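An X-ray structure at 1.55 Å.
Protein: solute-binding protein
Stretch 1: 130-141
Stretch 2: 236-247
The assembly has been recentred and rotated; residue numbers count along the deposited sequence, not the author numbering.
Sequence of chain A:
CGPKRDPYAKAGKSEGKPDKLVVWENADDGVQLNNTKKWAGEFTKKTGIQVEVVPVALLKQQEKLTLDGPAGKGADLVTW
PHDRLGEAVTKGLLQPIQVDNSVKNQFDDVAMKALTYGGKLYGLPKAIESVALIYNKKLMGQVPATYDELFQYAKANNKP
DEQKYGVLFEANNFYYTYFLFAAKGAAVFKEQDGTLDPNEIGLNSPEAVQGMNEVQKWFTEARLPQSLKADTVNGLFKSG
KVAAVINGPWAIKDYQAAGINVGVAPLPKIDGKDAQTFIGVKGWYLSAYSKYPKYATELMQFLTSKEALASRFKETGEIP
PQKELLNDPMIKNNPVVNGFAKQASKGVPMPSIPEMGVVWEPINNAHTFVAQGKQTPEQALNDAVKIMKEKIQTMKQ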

ATOM      1  N   SER A 130       0.059  -4.516  -2.928  1.00  8.52           N
ATOM      2  CA  SER A 130       1.158  -4.131  -3.807  1.00  8.66           C
ATOM      3  C   SER A 130       0.663  -4.167  -5.240  1.00  7.89           C
ATOM      4  O   SER A 130      -0.253  -4.922  -5.560  1.00  8.66           O
ATOM      5  CB  SER A 130       2.330  -5.106  -3.657  1.00  9.74           C
ATOM      6  OG  SER A 130       3.319  -4.884  -4.651  1.00 10.29           O
ATOM      7  N   VAL A 131       1.273  -3.365  -6.110  1.00  8.27           N
ATOM      8  CA  VAL A 131       1.056  -3.549  -7.545  1.00  8.01           C
ATOM      9  C   VAL A 131       1.711  -4.855  -7.985  1.00  8.66           C
ATOM     10  O   VAL A 131       2.590  -5.388  -7.303  1.00  9.72           O
ATOM     11  CB  VAL A 131       1.570  -2.358  -8.414  1.00  8.76           C
ATOM     12  CG1 VAL A 131       0.855  -1.065  -8.044  1.00 10.57           C
ATOM     13  CG2 VAL A 131       3.082  -2.195  -8.321  1.00  8.43           C
ATOM     14  N   ALA A 132       1.254  -5.376  -9.116  1.00  8.03           N
ATOM     15  CA  ALA A 132       1.851  -6.552  -9.743  1.00  7.97           C
ATOM     16  C   ALA A 132       1.496  -6.499 -11.216  1.00  8.27           C
ATOM     17  O   ALA A 132       0.870  -5.534 -11.668  1.00  7.60           O
ATOM     18  CB  ALA A 132       1.332  -7.836  -9.100  1.00  8.82           C
ATOM     19  N   LEU A 133       1.891  -7.523 -11.966  1.00  7.57           N
ATOM     20  CA  LEU A 133       1.543  -7.590 -13.379  1.00  6.97           C
ATOM     21  C   LEU A 133       0.182  -8.258 -13.533  1.00  8.14           C
ATOM     22  O   LEU A 133       0.050  -9.473 -13.353  1.00  9.05           O
ATOM     23  CB  LEU A 133       2.620  -8.327 -14.183  1.00  8.29           C
ATOM     24  CG  LEU A 133       2.568  -8.127 -15.701  1.00  9.46           C
ATOM     25  CD1 LEU A 133       2.975  -6.710 -16.098  1.00  9.29           C
ATOM     26  CD2 LEU A 133       3.442  -9.154 -16.394  1.00 12.07           C
ATOM     27  N   ILE A 134      -0.828  -7.447 -13.838  1.00  7.67           N
ATOM     28  CA  ILE A 134      -2.177  -7.949 -14.082  1.00  8.34           C
ATOM     29  C   ILE A 134      -2.339  -8.099 -15.584  1.00  8.31           C
ATOM     30  O   ILE A 134      -2.088  -7.155 -16.333  1.00  9.80           O
ATOM     31  CB  ILE A 134      -3.260  -6.994 -13.532  1.00  7.91           C
ATOM     32  CG1 ILE A 134      -3.033  -6.712 -12.040  1.00  7.55           C
ATOM     33  CG2 ILE A 134      -4.655  -7.571 -13.770  1.00  9.58           C
ATOM     34  CD1 ILE A 134      -3.922  -5.606 -11.472  1.00  9.38           C
ATOM     35  N   TYR A 135      -2.750  -9.283 -16.028  1.00  8.82           N
ATOM     36  CA  TYR A 135      -2.824  -9.548 -17.461  1.00  8.24           C
ATOM     37  C   TYR A 135      -4.129 -10.187 -17.925  1.00  8.43           C
ATOM     38  O   TYR A 135      -4.835 -10.831 -17.149  1.00  9.75           O
ATOM     39  CB  TYR A 135      -1.595 -10.335 -17.948  1.00  9.93           C
ATOM     40  CG  TYR A 135      -1.398 -11.714 -17.349  1.00 10.29           C
ATOM     41  CD1 TYR A 135      -1.789 -12.856 -18.043  1.00 11.09           C
ATOM     42  CD2 TYR A 135      -0.783 -11.877 -16.106  1.00  8.11           C
ATOM     43  CE1 TYR A 135      -1.598 -14.125 -17.509  1.00 10.49           C
ATOM     44  CE2 TYR A 135      -0.587 -13.143 -15.563  1.00  9.83           C
ATOM     45  CZ  TYR A 135      -0.994 -14.260 -16.269  1.00 10.66           C
ATOM     46  OH  TYR A 135      -0.797 -15.512 -15.738  1.00 13.23           O
ATOM     47  N   ASN A 136      -4.443  -9.961 -19.197  1.00  8.43           N
ATOM     48  CA  ASN A 136      -5.609 -10.535 -19.844  1.00  8.92           C
ATOM     49  C   ASN A 136      -5.225 -11.896 -20.417  1.00  8.98           C
ATOM     50  O   ASN A 136      -4.422 -11.973 -21.347  1.00  9.56           O
ATOM     51  CB  ASN A 136      -6.084  -9.589 -20.956  1.00 10.12           C
ATOM     52  CG  ASN A 136      -7.374 -10.043 -21.622  1.00 11.08           C
ATOM     53  OD1 ASN A 136      -7.700 -11.230 -21.649  1.00 11.43           O
ATOM     54  ND2 ASN A 136      -8.102  -9.089 -22.188  1.00 12.79           N
ATOM     55  N   LYS A 137      -5.800 -12.960 -19.855  1.00 10.34           N
ATOM     56  CA  LYS A 137      -5.443 -14.336 -20.230  1.00  9.51           C
ATOM     57  C   LYS A 137      -5.750 -14.694 -21.690  1.00 10.77           C
ATOM     58  O   LYS A 137      -5.218 -15.673 -22.218  1.00 11.45           O
ATOM     59  CB  LYS A 137      -6.094 -15.347 -19.276  1.00 11.25           C
ATOM     60  CG  LYS A 137      -5.433 -15.408 -17.904  1.00 11.69           C
ATOM     61  CD  LYS A 137      -6.140 -16.409 -16.998  1.00 12.60           C
ATOM     62  CE  LYS A 137      -5.327 -16.697 -15.744  1.00 17.62           C
ATOM     63  NZ  LYS A 137      -5.949 -17.774 -14.921  1.00 20.42           N
ATOM     64  N   LYS A 138      -6.597 -13.897 -22.337  1.00 10.39           N
ATOM     65  CA  LYS A 138      -6.889 -14.081 -23.760  1.00 11.44           C
ATOM     66  C   LYS A 138      -5.814 -13.457 -24.654  1.00 11.00           C
ATOM     67  O   LYS A 138      -5.776 -13.716 -25.863  1.00 11.92           O
ATOM     68  CB  LYS A 138      -8.267 -13.505 -24.111  1.00 12.42           C
ATOM     69  CG  LYS A 138      -9.432 -14.236 -23.462  1.00 13.77           C
ATOM     70  CD  LYS A 138     -10.766 -13.646 -23.888  1.00 16.18           C
ATOM     71  CE  LYS A 138     -11.915 -14.274 -23.118  1.00 18.81           C
ATOM     72  NZ  LYS A 138     -13.212 -13.599 -23.415  1.00 20.77           N
ATOM     73  N   LEU A 139      -4.939 -12.648 -24.054  1.00 11.27           N
ATOM     74  CA  LEU A 139      -3.924 -11.903 -24.803  1.00 11.40           C
ATOM     75  C   LEU A 139      -2.484 -12.255 -24.430  1.00 11.28           C
ATOM     76  O   LEU A 139      -1.571 -12.053 -25.231  1.00 12.93           O
ATOM     77  CB  LEU A 139      -4.141 -10.392 -24.651  1.00 12.07           C
ATOM     78  CG  LEU A 139      -5.493  -9.810 -25.073  1.00 11.88           C
ATOM     79  CD1 LEU A 139      -5.558  -8.335 -24.713  1.00 12.61           C
ATOM     80  CD2 LEU A 139      -5.758 -10.009 -26.563  1.00 14.27           C
ATOM     81  N   MET A 140      -2.288 -12.771 -23.220  1.00 11.35           N
ATOM     82  CA  MET A 140      -0.957 -13.119 -22.729  1.00 11.11           C
ATOM     83  C   MET A 140      -0.964 -14.480 -22.038  1.00 10.80           C
ATOM     84  O   MET A 140      -1.854 -14.773 -21.232  1.00 12.03           O
ATOM     85  CB  MET A 140      -0.437 -12.034 -21.776  1.00 11.83           C
ATOM     86  CG  MET A 140       0.935 -12.322 -21.167  1.00 11.23           C
ATOM     87  SD  MET A 140       1.580 -10.948 -20.191  1.00 12.05           S
ATOM     88  CE  MET A 140       2.207  -9.874 -21.475  1.00 12.84           C
ATOM     89  N   GLY A 141       0.035 -15.298 -22.365  1.00 11.47           N
ATOM     90  CA  GLY A 141       0.197 -16.622 -21.775  1.00 11.85           C
ATOM     91  C   GLY A 141       1.286 -16.625 -20.723  1.00 12.11           C
ATOM     92  O   GLY A 141       1.043 -16.284 -19.564  1.00 13.09           O
ATOM     93  N   LEU A 236      -8.974   1.120 -20.760  1.00 14.11           N
ATOM     94  CA  LEU A 236      -8.404   0.379 -21.879  1.00 13.69           C
ATOM     95  C   LEU A 236      -8.192  -1.104 -21.588  1.00 13.11           C
ATOM     96  O   LEU A 236      -8.369  -1.937 -22.476  1.00 13.01           O
ATOM     97  CB  LEU A 236      -7.120   1.040 -22.389  1.00 15.44           C
ATOM     98  CG  LEU A 236      -7.336   2.362 -23.134  1.00 17.42           C
ATOM     99  CD1 LEU A 236      -6.014   3.002 -23.512  1.00 17.48           C
ATOM    100  CD2 LEU A 236      -8.204   2.158 -24.370  1.00 19.61           C
ATOM    101  N   PHE A 237      -7.825  -1.440 -20.352  1.00 13.54           N
ATOM    102  CA  PHE A 237      -7.715  -2.850 -19.974  1.00 11.32           C
ATOM    103  C   PHE A 237      -9.087  -3.532 -20.003  1.00 13.46           C
ATOM    104  O   PHE A 237      -9.222  -4.651 -20.505  1.00 12.72           O
ATOM    105  CB  PHE A 237      -7.042  -3.023 -18.606  1.00 11.41           C
ATOM    106  CG  PHE A 237      -6.727  -4.456 -18.268  1.00 11.04           C
ATOM    107  CD1 PHE A 237      -5.665  -5.115 -18.887  1.00 11.42           C
ATOM    108  CD2 PHE A 237      -7.498  -5.152 -17.342  1.00 10.81           C
ATOM    109  CE1 PHE A 237      -5.376  -6.447 -18.582  1.00 10.53           C
ATOM    110  CE2 PHE A 237      -7.220  -6.482 -17.032  1.00 12.12           C
ATOM    111  CZ  PHE A 237      -6.156  -7.129 -17.653  1.00 11.75           C
ATOM    112  N   LYS A 238     -10.101  -2.845 -19.482  1.00 13.73           N
ATOM    113  CA  LYS A 238     -11.473  -3.365 -19.482  1.00 14.88           C
ATOM    114  C   LYS A 238     -12.047  -3.507 -20.893  1.00 14.84           C
ATOM    115  O   LYS A 238     -12.975  -4.288 -21.109  1.00 16.36           O
ATOM    116  CB  LYS A 238     -12.390  -2.494 -18.618  1.00 15.74           C
ATOM    117  CG  LYS A 238     -12.128  -2.623 -17.119  1.00 16.29           C
ATOM    118  CD  LYS A 238     -13.141  -1.841 -16.287  1.00 19.89           C
ATOM    119  CE  LYS A 238     -12.883  -0.343 -16.343  1.00 22.11           C
ATOM    120  NZ  LYS A 238     -13.877   0.418 -15.536  1.00 23.47           N
ATOM    121  N   SER A 239     -11.476  -2.765 -21.843  1.00 15.27           N
ATOM    122  CA  SER A 239     -11.880  -2.811 -23.250  1.00 16.02           C
ATOM    123  C   SER A 239     -11.433  -4.100 -23.943  1.00 15.19           C
ATOM    124  O   SER A 239     -11.874  -4.396 -25.055  1.00 15.03           O
ATOM    125  CB  SER A 239     -11.313  -1.607 -24.005  1.00 17.80           C
ATOM    126  OG  SER A 239      -9.964  -1.831 -24.390  1.00 18.92           O
ATOM    127  N   GLY A 240     -10.543  -4.846 -23.293  1.00 13.84           N
ATOM    128  CA  GLY A 240     -10.026  -6.101 -23.837  1.00 14.01           C
ATOM    129  C   GLY A 240      -8.920  -5.934 -24.864  1.00 15.26           C
ATOM    130  O   GLY A 240      -8.591  -6.879 -25.580  1.00 17.86           O
ATOM    131  N   LYS A 241      -8.341  -4.738 -24.934  1.00 17.03           N
ATOM    132  CA  LYS A 241      -7.286  -4.452 -25.911  1.00 18.66           C
ATOM    133  C   LYS A 241      -5.927  -4.156 -25.265  1.00 17.48           C
ATOM    134  O   LYS A 241      -5.041  -3.588 -25.906  1.00 18.10           O
ATOM    135  CB  LYS A 241      -7.704  -3.304 -26.835  1.00 21.20           C
ATOM    136  CG  LYS A 241      -8.873  -3.624 -27.764  1.00 24.64           C
ATOM    137  CD  LYS A 241      -9.206  -2.447 -28.683  1.00 26.05           C
ATOM    138  CE  LYS A 241     -10.129  -1.421 -28.017  1.00 29.28           C
ATOM    139  NZ  LYS A 241      -9.448  -0.560 -26.995  1.00 25.80           N
ATOM    140  N   VAL A 242      -5.768  -4.540 -24.001  1.00 14.24           N
ATOM    141  CA  VAL A 242      -4.495  -4.375 -23.296  1.00 12.62           C
ATOM    142  C   VAL A 242      -4.077  -5.713 -22.688  1.00 10.22           C
ATOM    143  O   VAL A 242      -4.797  -6.278 -21.865  1.00 11.59           O
ATOM    144  CB  VAL A 242      -4.570  -3.282 -22.196  1.00 11.44           C
ATOM    145  CG1 VAL A 242      -3.249  -3.183 -21.439  1.00 10.70           C
ATOM    146  CG2 VAL A 242      -4.929  -1.927 -22.800  1.00 13.34           C
ATOM    147  N   ALA A 243      -2.913  -6.212 -23.097  1.00  9.97           N
ATOM    148  CA  ALA A 243      -2.436  -7.513 -22.632  1.00  9.60           C
ATOM    149  C   ALA A 243      -2.084  -7.512 -21.147  1.00  9.51           C
ATOM    150  O   ALA A 243      -2.459  -8.433 -20.422  1.00  9.03           O
ATOM    151  CB  ALA A 243      -1.252  -7.977 -23.460  1.00  8.72           C
ATOM    152  N   ALA A 244      -1.371  -6.478 -20.701  1.00  8.06           N
ATOM    153  CA  ALA A 244      -0.921  -6.402 -19.316  1.00  8.52           C
ATOM    154  C   ALA A 244      -0.886  -4.974 -18.792  1.00  8.12           C
ATOM    155  O   ALA A 244      -0.576  -4.036 -19.529  1.00  7.87           O
ATOM    156  CB  ALA A 244       0.452  -7.050 -19.168  1.00  8.81           C
ATOM    157  N   VAL A 245      -1.225  -4.823 -17.514  1.00  8.28           N
ATOM    158  CA  VAL A 245      -1.051  -3.562 -16.800  1.00  7.91           C
ATOM    159  C   VAL A 245      -0.234  -3.801 -15.532  1.00  7.48           C
ATOM    160  O   VAL A 245      -0.103  -4.942 -15.076  1.00  8.16           O
ATOM    161  CB  VAL A 245      -2.409  -2.885 -16.430  1.00  6.94           C
ATOM    162  CG1 VAL A 245      -3.255  -2.623 -17.676  1.00  7.94           C
ATOM    163  CG2 VAL A 245      -3.190  -3.711 -15.408  1.00  8.71           C
ATOM    164  N   ILE A 246       0.333  -2.728 -14.987  1.00  6.92           N
ATOM    165  CA  ILE A 246       0.917  -2.772 -13.654  1.00  7.22           C
ATOM    166  C   ILE A 246      -0.043  -2.018 -12.742  1.00  8.08           C
ATOM    167  O   ILE A 246      -0.209  -0.804 -12.866  1.00  9.42           O
ATOM    168  CB  ILE A 246       2.340  -2.166 -13.605  1.00  8.42           C
ATOM    169  CG1 ILE A 246       3.286  -2.957 -14.515  1.00  8.71           C
ATOM    170  CG2 ILE A 246       2.864  -2.147 -12.166  1.00  8.47           C
ATOM    171  CD1 ILE A 246       4.667  -2.357 -14.664  1.00 10.11           C
ATOM    172  N   ASN A 247      -0.699  -2.753 -11.849  1.00  7.09           N
ATOM    173  CA  ASN A 247      -1.713  -2.175 -10.976  1.00  8.32           C
ATOM    174  C   ASN A 247      -1.928  -3.051  -9.751  1.00  8.34           C
ATOM    175  O   ASN A 247      -1.392  -4.157  -9.674  1.00  8.96           O
ATOM    176  CB  ASN A 247      -3.028  -1.987 -11.743  1.00  8.52           C
ATOM    177  CG  ASN A 247      -3.849  -0.816 -11.228  1.00 10.28           C
ATOM    178  OD1 ASN A 247      -3.499  -0.174 -10.232  1.00  9.74           O
ATOM    179  ND2 ASN A 247      -4.951  -0.526 -11.916  1.00 12.84           N
TER
HETATM  180  O   HOH W   1      -7.445  -6.169 -21.998  1.00 11.17           O
HETATM  181  O   HOH W   2      -9.663  -9.571 -24.702  1.00 25.86           O

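Strands 132-136 and 244-247 pair antiparallel, and backbone hydrogen bonds carry most of the polar contact. Ala132 N donates to Asn247 O at 3.0 Å, and Asn247 N returns a bond to Ala132 O at 3.2 Å. The next hydrogen-bonded pair is tighter. Ile134 N reaches Val245 O at 2.9 Å, and Val245 N reaches Ile134 O at 2.8 Å. Asn136 N extends the ladder to Ala243 O at 2.8 Å, where the second stretch turns a corner.

Leu133 with Ile246 and Tyr135 with Ala244 are the non-hydrogen-bonded pairs between these rungs. Here CA-H...O contacts supplement the ladder. Leu133 CA lies 3.5 Å from Val245 O, and Ala244 CA lies 3.3 Å from Ile134 O. Both oxygens also accept an amide hydrogen bond.

The Asn136 side chain is satisfied at both ends. Its OD1 accepts from Lys138 N at 3.0 Å, within its own stretch. Its ND2 donates to two waters, each at 3.0 Å from ND2. Water 1 donates to Phe237 O at 2.8 Å and to Val242 O at 2.7 Å. Water 2 donates to Gly240 O at 3.0 Å. The amide thus reaches the second stretch through water. Asn136 O is used locally, accepting from Leu139 N at 2.8 Å and Met140 N at 2.9 Å.

Gly240 has positive phi and is the first residue to leave helical phi/psi, in a Schellman motif. Its N donates to Phe237 O at 3.1 Å, so that oxygen serves both the turn and water 1.

Apolar contacts fill in around the ladder. Ile134 CB packs on Val245 CG2 at 3.8 Å. Leu133 CD1 and Met140 CE each lie 4.0 Å from Ala244 CB. Leu139 CB meets Ala243 CB at 3.9 Å. The Phe237 ring turns its edge to the backbone, with CZ 3.7 Å from Asn136 N.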